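PDB 5JDD: titin from Homo sapiens, which probably acts as a structural and elastic protein of the muscle sarcomere, here represented by three immunoglobulin domains in tandem from its I-band region. Local coordinates for residues P10-A15 with K83-V88; K98-P103 with A171-T176. All coordinates share one frame; numbering follows the deposited sequence. Where two conformers were deposited one is given.

Contact 1 of 2, residues P10-A15 with K83-V88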
# COMPACT_ATOMS: atom_id res chain seq x y z
N PRO A 10 37.60 19.82 0.31
CA PRO A 10 36.33 19.14 0.60
C PRO A 10 35.58 18.76 -0.66
O PRO A 10 35.74 19.39 -1.72
CB PRO A 10 35.55 20.18 1.42
CG PRO A 10 36.15 21.47 1.08
CD PRO A 10 37.61 21.18 0.86
N LYS A 11 34.78 17.70 -0.55
CA LYS A 11 34.02 17.17 -1.67
C LYS A 11 32.53 17.27 -1.40
O LYS A 11 32.09 17.25 -0.25
CB LYS A 11 34.37 15.70 -1.90
CG LYS A 11 35.83 15.44 -2.25
CD LYS A 11 36.00 13.98 -2.67
CE LYS A 11 37.46 13.61 -2.88
NZ LYS A 11 37.59 12.22 -3.40
N ASP A 12 31.75 17.36 -2.48
CA ASP A 12 30.30 17.36 -2.36
C ASP A 12 29.84 16.10 -1.64
O ASP A 12 30.44 15.03 -1.78
CB ASP A 12 29.63 17.37 -3.74
CG ASP A 12 29.73 18.69 -4.47
OD1 ASP A 12 30.27 19.68 -3.92
OD2 ASP A 12 29.24 18.74 -5.62
N VAL A 13 28.74 16.23 -0.90
CA VAL A 13 28.08 15.11 -0.25
C VAL A 13 26.63 15.09 -0.67
O VAL A 13 25.97 16.13 -0.68
CB VAL A 13 28.08 15.28 1.28
CG1 VAL A 13 27.32 14.14 1.96
CG2 VAL A 13 29.47 15.37 1.82
N THR A 14 26.13 13.90 -1.02
CA THR A 14 24.70 13.69 -1.22
C THR A 14 24.28 12.68 -0.17
O THR A 14 24.87 11.60 -0.07
CB THR A 14 24.42 13.14 -2.61
OG1 THR A 14 24.78 14.12 -3.59
CG2 THR A 14 22.94 12.81 -2.77
N ALA A 15 23.27 13.02 0.64
CA ALA A 15 22.85 12.16 1.72
C ALA A 15 21.37 12.32 2.01
O ALA A 15 20.76 13.35 1.70
CB ALA A 15 23.66 12.47 2.98
N LYS A 83 35.42 25.20 -1.42
CA LYS A 83 33.99 25.06 -1.27
C LYS A 83 33.52 23.69 -1.71
O LYS A 83 34.11 23.06 -2.59
CB LYS A 83 33.26 26.11 -2.11
CG LYS A 83 33.48 27.54 -1.66
CD LYS A 83 32.96 28.51 -2.71
CE LYS A 83 33.26 29.96 -2.32
NZ LYS A 83 32.47 30.41 -1.14
N ALA A 84 32.44 23.22 -1.08
CA ALA A 84 31.75 22.01 -1.51
C ALA A 84 30.28 22.13 -1.15
O ALA A 84 29.90 22.97 -0.33
CB ALA A 84 32.36 20.77 -0.86
N LYS A 85 29.45 21.28 -1.74
CA LYS A 85 28.02 21.37 -1.51
C LYS A 85 27.44 20.14 -0.85
O LYS A 85 27.90 19.02 -1.10
CB LYS A 85 27.28 21.63 -2.82
CG LYS A 85 27.56 23.00 -3.40
CD LYS A 85 26.94 23.18 -4.78
CE LYS A 85 27.21 24.59 -5.28
NZ LYS A 85 26.70 24.76 -6.68
N LEU A 86 26.42 20.36 -0.03
CA LEU A 86 25.60 19.29 0.50
C LEU A 86 24.27 19.26 -0.26
O LEU A 86 23.58 20.27 -0.34
CB LEU A 86 25.31 19.51 1.99
CG LEU A 86 24.29 18.57 2.65
CD1 LEU A 86 24.74 17.12 2.64
CD2 LEU A 86 23.99 19.00 4.07
N PHE A 87 23.94 18.10 -0.81
CA PHE A 87 22.62 17.87 -1.39
C PHE A 87 21.88 16.92 -0.47
O PHE A 87 22.39 15.84 -0.14
CB PHE A 87 22.77 17.27 -2.79
CG PHE A 87 23.43 18.19 -3.76
CD1 PHE A 87 22.70 19.19 -4.39
CD2 PHE A 87 24.78 18.06 -4.05
CE1 PHE A 87 23.30 20.05 -5.29
CE2 PHE A 87 25.40 18.93 -4.95
CZ PHE A 87 24.65 19.93 -5.57
N VAL A 88 20.69 17.32 -0.04
CA VAL A 88 19.90 16.52 0.88
C VAL A 88 18.79 15.82 0.12
O VAL A 88 17.88 16.47 -0.39
CB VAL A 88 19.29 17.39 2.00
CG1 VAL A 88 18.47 16.54 2.98
CG2 VAL A 88 20.38 18.16 2.75
O HOH W 1 36.58 22.08 -2.39
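Phe87 N donates to Val13 O over 2.8 Å, the shortest of three backbone hydrogen bonds that run strand 13-15 parallel to strand 83-88. Val13 N in turn donates to Lys85 O, and Ala15 N to Phe87 O. Val13 O also receives a CA-H...O contact from Leu86.

One side chain continues this ladder toward the N-terminal end, where Asp12 OD1 stands in for a backbone carbonyl. Asp12, with CG anti to its own carbonyl carbon (chi1 -73°), drops its carboxylate beside the neighbouring backbone, where OD1 takes the proton of Lys85 N at 2.8 Å. The donor approaches from above the carboxylate plane, 45° out of it, although the N-H itself points well at the oxygen (159°). The second oxygen, OD2, lies in plane at the edge of the Phe87 ring, 3.9 Å from CE2. Before Asp12 the chain has swung off, and a water bridges the strands, donating to both Pro10 O and Lys83 O.

Apolar contacts gather on the side bearing Val13 and Leu86, whose CG1 and CD1 meet at 4.0 Å. Ala84 turns its methyl toward segment 10-15, touching Pro10 CB and lying 3.5 Å from Lys11 C. On the other side Thr14 OG1 rests 3.8 Å from Phe87 CB.

This is the parallel A'-G pairing of an I-set immunoglobulin domain. Strand 80-89 is bonded along its other edge to strand 71-77, while Val13, Ala15 and Ala84 pack on strand 21-27 of the opposing sheet.

Contact 2 of 2, residues K98-P103 with A171-T176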
# COMPACT_ATOMS: atom_id res chain seq x y z
N LYS A 98 -4.02 4.95 -7.70
CA LYS A 98 -5.20 5.12 -8.52
C LYS A 98 -6.47 4.93 -7.71
O LYS A 98 -6.61 3.95 -6.97
CB LYS A 98 -5.19 4.10 -9.66
CG LYS A 98 -4.01 4.25 -10.62
CD LYS A 98 -4.00 5.62 -11.28
CE LYS A 98 -5.28 5.88 -12.07
NZ LYS A 98 -5.52 4.85 -13.13
N ASN A 99 -7.42 5.84 -7.87
CA ASN A 99 -8.77 5.60 -7.37
C ASN A 99 -9.35 4.39 -8.09
O ASN A 99 -9.21 4.25 -9.31
CB ASN A 99 -9.68 6.79 -7.66
CG ASN A 99 -9.23 8.06 -6.98
OD1 ASN A 99 -8.60 8.04 -5.92
ND2 ASN A 99 -9.56 9.20 -7.59
N ILE A 100 -10.02 3.52 -7.34
CA ILE A 100 -10.58 2.30 -7.91
C ILE A 100 -12.00 1.99 -7.44
O ILE A 100 -12.39 2.38 -6.34
CB ILE A 100 -9.70 1.09 -7.58
CG1 ILE A 100 -9.37 1.07 -6.08
CG2 ILE A 100 -8.44 1.10 -8.43
CD1 ILE A 100 -8.67 -0.20 -5.61
N GLU A 101 -12.76 1.31 -8.31
CA GLU A 101 -14.05 0.74 -7.97
C GLU A 101 -13.90 -0.77 -8.05
O GLU A 101 -13.40 -1.29 -9.05
CB GLU A 101 -15.13 1.16 -8.96
CG GLU A 101 -15.47 2.62 -8.96
CD GLU A 101 -16.69 2.87 -9.82
OE1 GLU A 101 -17.11 1.92 -10.51
OE2 GLU A 101 -17.22 4.00 -9.81
N VAL A 102 -14.35 -1.47 -7.01
CA VAL A 102 -14.20 -2.92 -6.92
C VAL A 102 -15.51 -3.53 -6.46
O VAL A 102 -16.09 -3.06 -5.47
CB VAL A 102 -13.11 -3.30 -5.90
CG1 VAL A 102 -12.97 -4.81 -5.81
CG2 VAL A 102 -11.77 -2.71 -6.29
N PRO A 103 -16.00 -4.57 -7.15
CA PRO A 103 -17.24 -5.19 -6.67
C PRO A 103 -17.05 -5.82 -5.30
O PRO A 103 -15.98 -6.39 -5.03
CB PRO A 103 -17.51 -6.29 -7.71
CG PRO A 103 -16.81 -5.81 -8.94
CD PRO A 103 -15.57 -5.10 -8.46
N ALA A 171 -5.67 7.76 -2.30
CA ALA A 171 -6.62 7.40 -3.33
C ALA A 171 -7.84 6.79 -2.67
O ALA A 171 -7.76 6.35 -1.52
CB ALA A 171 -6.01 6.43 -4.35
N THR A 172 -8.95 6.74 -3.39
CA THR A 172 -10.18 6.21 -2.82
C THR A 172 -10.55 4.85 -3.38
O THR A 172 -10.28 4.54 -4.55
CB THR A 172 -11.37 7.14 -3.06
OG1 THR A 172 -11.61 7.26 -4.47
CG2 THR A 172 -11.10 8.50 -2.45
N LEU A 173 -11.16 4.04 -2.53
CA LEU A 173 -11.78 2.78 -2.92
C LEU A 173 -13.29 2.96 -2.81
O LEU A 173 -13.80 3.43 -1.78
CB LEU A 173 -11.35 1.65 -1.98
CG LEU A 173 -12.14 0.34 -2.13
CD1 LEU A 173 -11.96 -0.26 -3.51
CD2 LEU A 173 -11.67 -0.65 -1.08
N THR A 174 -13.99 2.62 -3.88
CA THR A 174 -15.44 2.53 -3.86
C THR A 174 -15.84 1.08 -4.11
O THR A 174 -15.58 0.55 -5.17
CB THR A 174 -16.05 3.42 -4.95
OG1 THR A 174 -15.58 4.77 -4.79
CG2 THR A 174 -17.57 3.39 -4.87
N VAL A 175 -16.44 0.45 -3.11
CA VAL A 175 -16.89 -0.94 -3.24
C VAL A 175 -18.32 -0.96 -3.78
O VAL A 175 -19.23 -0.40 -3.18
CB VAL A 175 -16.80 -1.66 -1.89
CG1 VAL A 175 -17.25 -3.12 -2.04
CG2 VAL A 175 -15.37 -1.61 -1.38
N THR A 176 -18.49 -1.59 -4.93
CA THR A 176 -19.75 -1.52 -5.68
C THR A 176 -20.63 -2.74 -5.45
O THR A 176 -20.14 -3.85 -5.19
CB THR A 176 -19.48 -1.31 -7.18
OG1 THR A 176 -18.60 -2.34 -7.64
CG2 THR A 176 -18.83 0.05 -7.42
O HOH W 2 -13.00 5.21 -5.87
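The carboxamide of Asn99 meets Thr172 and Ala171 through its oxygen: OD1 accepts the proton of Thr172 N at 2.9 Å, the donor tilted 33° from the carbonyl plane. Ala171 CB lies 3.4 Å from the same oxygen. At the far end, the flat peptide carbonyl of Val102 accepts a hydrogen bond from Thr176 N, which comes from above the carbonyl plane, 39° out of it. Between these two ends runs the parallel A'-G strand pair of an immunoglobulin I-set domain, with strand 100-103 forming an outer edge of its sheet.

The three bonds in the middle meet their carbonyl oxygens closer to the C=O direction. Ile100 N donates to Thr172 O, Thr174 N to Ile100 O, and Val102 N to Thr174 O, while CA-H groups of Leu173 and Glu101 approach the second and third of these oxygens.

On the inward side, Leu173 CD1 rests against two side chains of the edge strand, 3.7 Å from Val102 CG2 and 3.9 Å from Ile100 CG1. With CG anti to the backbone N (chi1 169°), the leucine directs this methyl across to the edge strand; Phe110 of strand 108-114 touches Ile100, Ala171 and Leu173. Outward, Glu101 runs alongside Thr174, CG against its CB, and crosses Thr176, whose CG2 its OE1 approaches.

Pro103 and Thr176 also run side by side, and Tyr203 reaches both, its OH weakly hydrogen-bonded to Thr176 OG1. Toward the N-terminal half of the pairing, on the face bearing Glu101 and Thr174, one water joins the strands: it donates to Ile100 O at 2.9 Å and hydrogen-bonds Thr174 OG1 at 2.8 Å. Thr172 OG1 is also 2.8 Å from this water in the conformer given, one of two for that residue, so this link is less certain.

Contacts 1 and 2 are the same A'-G pairing in two successive immunoglobulin domains, with contact 1 complete before contact 2 begins. Their centres lie 44 Å apart and their nearest atoms about 25 Å, so they do not touch and share no sheet. Each joins the first strand of a five-stranded mixed sheet to its last, 13-16 to 80-89 and 100-103 to 167-176, and so ties the beginning of its domain to the end. Strand 80-89 leads on toward strand 93-95 of the next domain, and 167-176 toward 180-182. Such terminal pairing probably helps each domain withstand stretching along the titin chain.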